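PDB 3NTK: protein tudor from Drosophila melanogaster, which recognises methylated arginines of Aubergine through this last extended Tudor domain, acts in germ cell formation, and may work in piRNA-mediated transposon repression. Local coordinates for residues A[41-46]-A[94-99]; A[56-61]-A[80-85]. All blocks are in the same frame, centred on the assembly; numbering follows the deposited sequence.

Contact 1. Residues A[41-46]-A[94-99]; sequences DLPAFS and FRQLPE
Gln96 and Phe45 meet with their side chains at about a right angle, the amide plane turned 72° from the ring plane. Gln96 CG touches Phe45 CD1 at 3.9 Å, at the ring edge. With CG beside its own backbone N (chi1 -70°) and the chain extended beyond, Gln96 runs past Pro43 to Ala44, where NE2 donates to Ala44 O at 3.1 Å. That bond is nearly straight (166° at the hydrogen), with the acceptor close to the amide plane. Leu42 crosses Pro98 at about a right angle, CD2 lying 3.6 Å from Pro98 CG, while its CD1 rests on Gln96 O. Backbone bonds fix this register: Gln96 N to Pro43 O at 2.9 Å, and Phe45 N to Phe94 O at 3.1 Å. They flank a single beta bridge between Ala44 and Arg95. Arg95 stretches past Leu42, CD lying 3.7 Å from Leu42 O, and its NH1 bonds to Glu39 O. The loop between helix 25-38 and strand 53-58 is thereby fastened to the end of strand 87-95, with Leu42 also touching Val55, and Phe45 touching Cys54 and Ile69, on strands 53-58 and 63-72.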
# COMPACT_ATOMS: atom_id res chain seq x y z
N ASP A 41 1.13 0.62 -25.18
CA ASP A 41 2.33 0.34 -25.95
C ASP A 41 3.39 -0.48 -25.23
O ASP A 41 4.47 -0.73 -25.79
CB ASP A 41 2.93 1.65 -26.47
CG ASP A 41 2.10 2.26 -27.58
OD1 ASP A 41 1.73 1.51 -28.51
OD2 ASP A 41 1.80 3.47 -27.53
N LEU A 42 3.10 -0.91 -24.01
CA LEU A 42 4.05 -1.72 -23.27
C LEU A 42 3.97 -3.17 -23.71
O LEU A 42 2.90 -3.77 -23.72
CB LEU A 42 3.77 -1.63 -21.77
CG LEU A 42 3.94 -0.26 -21.13
CD1 LEU A 42 3.60 -0.35 -19.63
CD2 LEU A 42 5.37 0.23 -21.34
N PRO A 43 5.12 -3.76 -24.09
CA PRO A 43 5.15 -5.16 -24.53
C PRO A 43 4.86 -6.12 -23.39
O PRO A 43 4.90 -5.74 -22.22
CB PRO A 43 6.56 -5.31 -25.09
CG PRO A 43 7.36 -4.40 -24.20
CD PRO A 43 6.47 -3.17 -24.14
N ALA A 44 4.57 -7.37 -23.73
CA ALA A 44 4.27 -8.38 -22.74
C ALA A 44 5.50 -8.70 -21.90
O ALA A 44 6.63 -8.66 -22.40
CB ALA A 44 3.77 -9.65 -23.42
N PHE A 45 5.28 -9.02 -20.64
CA PHE A 45 6.36 -9.39 -19.73
C PHE A 45 6.19 -10.88 -19.53
O PHE A 45 5.12 -11.34 -19.14
CB PHE A 45 6.21 -8.66 -18.40
CG PHE A 45 7.26 -9.04 -17.39
CD1 PHE A 45 8.59 -8.71 -17.60
CD2 PHE A 45 6.91 -9.73 -16.24
CE1 PHE A 45 9.57 -9.08 -16.67
CE2 PHE A 45 7.87 -10.11 -15.31
CZ PHE A 45 9.21 -9.78 -15.52
N SER A 46 7.25 -11.64 -19.80
CA SER A 46 7.17 -13.09 -19.67
C SER A 46 8.18 -13.71 -18.70
O SER A 46 8.14 -14.91 -18.45
CB SER A 46 7.31 -13.75 -21.05
OG SER A 46 8.49 -13.33 -21.70
N PHE A 94 0.55 -9.30 -17.63
CA PHE A 94 1.76 -8.59 -17.25
C PHE A 94 2.40 -7.90 -18.44
O PHE A 94 2.47 -8.46 -19.54
CB PHE A 94 2.80 -9.55 -16.66
CG PHE A 94 2.23 -10.52 -15.67
CD1 PHE A 94 1.70 -11.74 -16.09
CD2 PHE A 94 2.21 -10.21 -14.32
CE1 PHE A 94 1.16 -12.63 -15.17
CE2 PHE A 94 1.67 -11.10 -13.39
CZ PHE A 94 1.14 -12.32 -13.82
N ARG A 95 2.86 -6.68 -18.21
CA ARG A 95 3.54 -5.93 -19.26
C ARG A 95 4.85 -5.42 -18.69
O ARG A 95 5.01 -5.31 -17.47
CB ARG A 95 2.65 -4.79 -19.75
CG ARG A 95 1.33 -5.33 -20.33
CD ARG A 95 0.48 -4.27 -20.96
NE ARG A 95 -0.77 -4.86 -21.45
CZ ARG A 95 -1.76 -4.17 -21.99
NH1 ARG A 95 -1.65 -2.85 -22.14
NH2 ARG A 95 -2.87 -4.79 -22.37
N GLN A 96 5.78 -5.11 -19.57
CA GLN A 96 7.08 -4.64 -19.12
C GLN A 96 7.06 -3.22 -18.56
O GLN A 96 6.40 -2.33 -19.09
CB GLN A 96 8.09 -4.75 -20.26
CG GLN A 96 8.42 -6.20 -20.56
CD GLN A 96 9.58 -6.35 -21.52
OE1 GLN A 96 10.57 -5.62 -21.43
NE2 GLN A 96 9.47 -7.31 -22.43
N LEU A 97 7.76 -3.03 -17.45
CA LEU A 97 7.84 -1.72 -16.81
C LEU A 97 9.09 -1.00 -17.31
O LEU A 97 10.20 -1.49 -17.14
CB LEU A 97 7.91 -1.88 -15.29
CG LEU A 97 8.06 -0.62 -14.43
CD1 LEU A 97 6.81 0.25 -14.54
CD2 LEU A 97 8.30 -1.03 -12.98
N PRO A 98 8.92 0.16 -17.96
CA PRO A 98 10.08 0.91 -18.46
C PRO A 98 11.05 1.16 -17.30
O PRO A 98 10.61 1.40 -16.17
CB PRO A 98 9.45 2.20 -18.98
CG PRO A 98 8.10 1.74 -19.46
CD PRO A 98 7.66 0.80 -18.35
N GLU A 99 12.35 1.10 -17.57
CA GLU A 99 13.34 1.31 -16.52
C GLU A 99 13.12 2.61 -15.76
O GLU A 99 13.27 2.66 -14.54
CB GLU A 99 14.76 1.30 -17.09
CG GLU A 99 15.32 -0.08 -17.44
CD GLU A 99 14.74 -0.65 -18.73
OE1 GLU A 99 14.06 0.09 -19.46
OE2 GLU A 99 14.97 -1.84 -19.01

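Contact 2. Residues A[56-61]-A[80-85]; sequences AQFPED and VHFIDF
Phe82 reaches across to strand 56-58 with the far end of its ring. CZ sits 3.7 Å from Phe58 CB, and CE2 lies 3.8 Å from Phe58 CD1. The two side chains cross at about a right angle, yet the rings themselves are oblique, with centroids 5.4 Å apart and planes at 58°, so the pair is neither a parallel stack nor a T-shape. On the Ala56 side, CE1 meets Ala56 O at 3.6 Å, the oxygen lying near the ring plane at its edge, and Ala56 CB approaches the same CE1 at 4.1 Å.

Behind this first shell, Val80 CG2 lies over one face of the Phe82 ring, 3.7 Å above the plane and towards the rim. One face of the Phe58 ring carries Glu60 CB. The CB of Phe82 already points toward residues 56-58, and CG lies anti to the carbonyl carbon (chi1 -65°), which sends the ring across to them. Beyond it the backbone turns back, with Phe85 N bonded to Phe82 O at 3.0 Å. The strand axes come no closer than 9.0 Å and run 79° apart, so side chains have to bridge the gap. The rings of Tyr65 and Phe82 meet edge-to-face, Tyr65 also meets Phe85, and Asn87 touches both Phe58 and Phe82.

An alanine in place of Phe82 would probably leave Phe58 CB and CD1 and Ala56 O without their ring partner across the contact and open a gap between the two strands.

The chemistry is almost wholly apolar and aromatic, apart from the edge approach to Ala56 O, whose negative end would suit the ring hydrogens. Grouped with Tyr65 and Phe85, Phe58 and Phe82 are consistent with the aromatic cage by which Tudor domains of this family hold methylarginine, probably through cation-pi attraction.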
# COMPACT_ATOMS: atom_id res chain seq x y z
N ALA A 56 1.21 -4.89 -13.99
CA ALA A 56 0.23 -5.96 -13.97
C ALA A 56 -1.19 -5.41 -13.83
O ALA A 56 -1.41 -4.36 -13.25
CB ALA A 56 0.53 -6.92 -12.82
N GLN A 57 -2.15 -6.15 -14.38
CA GLN A 57 -3.53 -5.71 -14.32
C GLN A 57 -4.25 -6.28 -13.11
O GLN A 57 -4.17 -7.47 -12.83
CB GLN A 57 -4.26 -6.11 -15.60
CG GLN A 57 -5.70 -5.64 -15.65
CD GLN A 57 -6.37 -6.00 -16.96
OE1 GLN A 57 -6.44 -7.18 -17.33
NE2 GLN A 57 -6.88 -5.00 -17.66
N PHE A 58 -4.93 -5.41 -12.38
CA PHE A 58 -5.71 -5.81 -11.21
C PHE A 58 -7.07 -6.22 -11.78
O PHE A 58 -7.83 -5.37 -12.23
CB PHE A 58 -5.85 -4.62 -10.26
CG PHE A 58 -6.61 -4.92 -8.99
CD1 PHE A 58 -6.62 -6.19 -8.45
CD2 PHE A 58 -7.26 -3.89 -8.31
CE1 PHE A 58 -7.27 -6.45 -7.23
CE2 PHE A 58 -7.91 -4.14 -7.10
CZ PHE A 58 -7.92 -5.42 -6.56
N PRO A 59 -7.38 -7.52 -11.77
CA PRO A 59 -8.64 -8.08 -12.29
C PRO A 59 -9.92 -7.40 -11.81
O PRO A 59 -10.89 -7.27 -12.55
CB PRO A 59 -8.58 -9.54 -11.84
CG PRO A 59 -7.11 -9.82 -11.86
CD PRO A 59 -6.55 -8.59 -11.19
N GLU A 60 -9.91 -6.96 -10.55
CA GLU A 60 -11.08 -6.32 -9.96
C GLU A 60 -11.32 -4.91 -10.51
O GLU A 60 -12.46 -4.45 -10.57
CB GLU A 60 -10.89 -6.25 -8.44
CG GLU A 60 -12.09 -5.75 -7.67
CD GLU A 60 -11.78 -5.57 -6.20
OE1 GLU A 60 -11.36 -6.55 -5.56
OE2 GLU A 60 -11.96 -4.44 -5.69
N ASP A 61 -10.25 -4.26 -10.92
CA ASP A 61 -10.31 -2.89 -11.43
C ASP A 61 -10.04 -2.84 -12.93
O ASP A 61 -10.46 -1.91 -13.62
CB ASP A 61 -9.27 -2.05 -10.68
CG ASP A 61 -9.73 -0.63 -10.43
OD1 ASP A 61 -10.92 -0.45 -10.07
OD2 ASP A 61 -8.91 0.29 -10.57
N VAL A 80 0.62 -11.14 -7.23
CA VAL A 80 1.46 -9.96 -7.24
C VAL A 80 1.08 -9.00 -6.13
O VAL A 80 0.00 -9.09 -5.54
CB VAL A 80 1.35 -9.20 -8.59
CG1 VAL A 80 1.69 -10.13 -9.74
CG2 VAL A 80 -0.06 -8.62 -8.75
N HIS A 81 1.99 -8.08 -5.84
CA HIS A 81 1.78 -7.06 -4.84
C HIS A 81 1.88 -5.73 -5.56
O HIS A 81 2.91 -5.42 -6.17
CB HIS A 81 2.85 -7.14 -3.75
CG HIS A 81 2.68 -6.11 -2.67
ND1 HIS A 81 3.40 -4.94 -2.64
CD2 HIS A 81 1.83 -6.07 -1.62
CE1 HIS A 81 3.01 -4.22 -1.60
NE2 HIS A 81 2.06 -4.88 -0.96
N PHE A 82 0.81 -4.94 -5.52
CA PHE A 82 0.81 -3.64 -6.17
C PHE A 82 1.50 -2.67 -5.22
O PHE A 82 0.91 -2.16 -4.27
CB PHE A 82 -0.63 -3.23 -6.49
CG PHE A 82 -1.28 -4.13 -7.50
CD1 PHE A 82 -0.83 -4.15 -8.82
CD2 PHE A 82 -2.32 -4.98 -7.13
CE1 PHE A 82 -1.41 -5.01 -9.76
CE2 PHE A 82 -2.90 -5.84 -8.07
CZ PHE A 82 -2.45 -5.85 -9.38
N ILE A 83 2.77 -2.42 -5.50
CA ILE A 83 3.60 -1.58 -4.64
C ILE A 83 3.11 -0.18 -4.32
O ILE A 83 3.46 0.38 -3.28
CB ILE A 83 5.03 -1.48 -5.19
CG1 ILE A 83 5.04 -0.77 -6.54
CG2 ILE A 83 5.63 -2.89 -5.31
CD1 ILE A 83 6.45 -0.44 -7.03
N ASP A 84 2.31 0.41 -5.19
CA ASP A 84 1.84 1.76 -4.92
C ASP A 84 0.50 1.80 -4.21
O ASP A 84 0.05 2.86 -3.79
CB ASP A 84 1.78 2.57 -6.21
CG ASP A 84 3.13 2.65 -6.91
OD1 ASP A 84 4.14 2.85 -6.19
OD2 ASP A 84 3.19 2.51 -8.15
N PHE A 85 -0.13 0.63 -4.04
CA PHE A 85 -1.43 0.57 -3.39
C PHE A 85 -1.55 -0.43 -2.25
O PHE A 85 -2.60 -0.56 -1.62
CB PHE A 85 -2.52 0.34 -4.44
CG PHE A 85 -2.63 1.46 -5.44
CD1 PHE A 85 -1.75 1.54 -6.52
CD2 PHE A 85 -3.56 2.47 -5.25
CE1 PHE A 85 -1.80 2.62 -7.39
CE2 PHE A 85 -3.62 3.56 -6.12
CZ PHE A 85 -2.73 3.63 -7.19

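How the contacts relate
Centres of contacts 1 and 2 lie about 14 Å apart, on the same side of the chain's centre, and both belong to the Tudor domain. Along the chain they are nested: residues 56-61 and 80-85 fall inside the loop that 41-46 and 94-99 close. Both draw on one antiparallel sheet, in which strand 87-95 neighbours both 53-58 and 78-82. Phe94 joins them physically, its CE2 packing at 3.8 Å on Val80 CG1 and its CD2 at 4.0 Å on Ala56 CB. Contact 1, at the surface, ties the loop before strand 53-58 to strand 87-95, while contact 2 is buried and supplies two aromatic residues of the probable methylarginine cage.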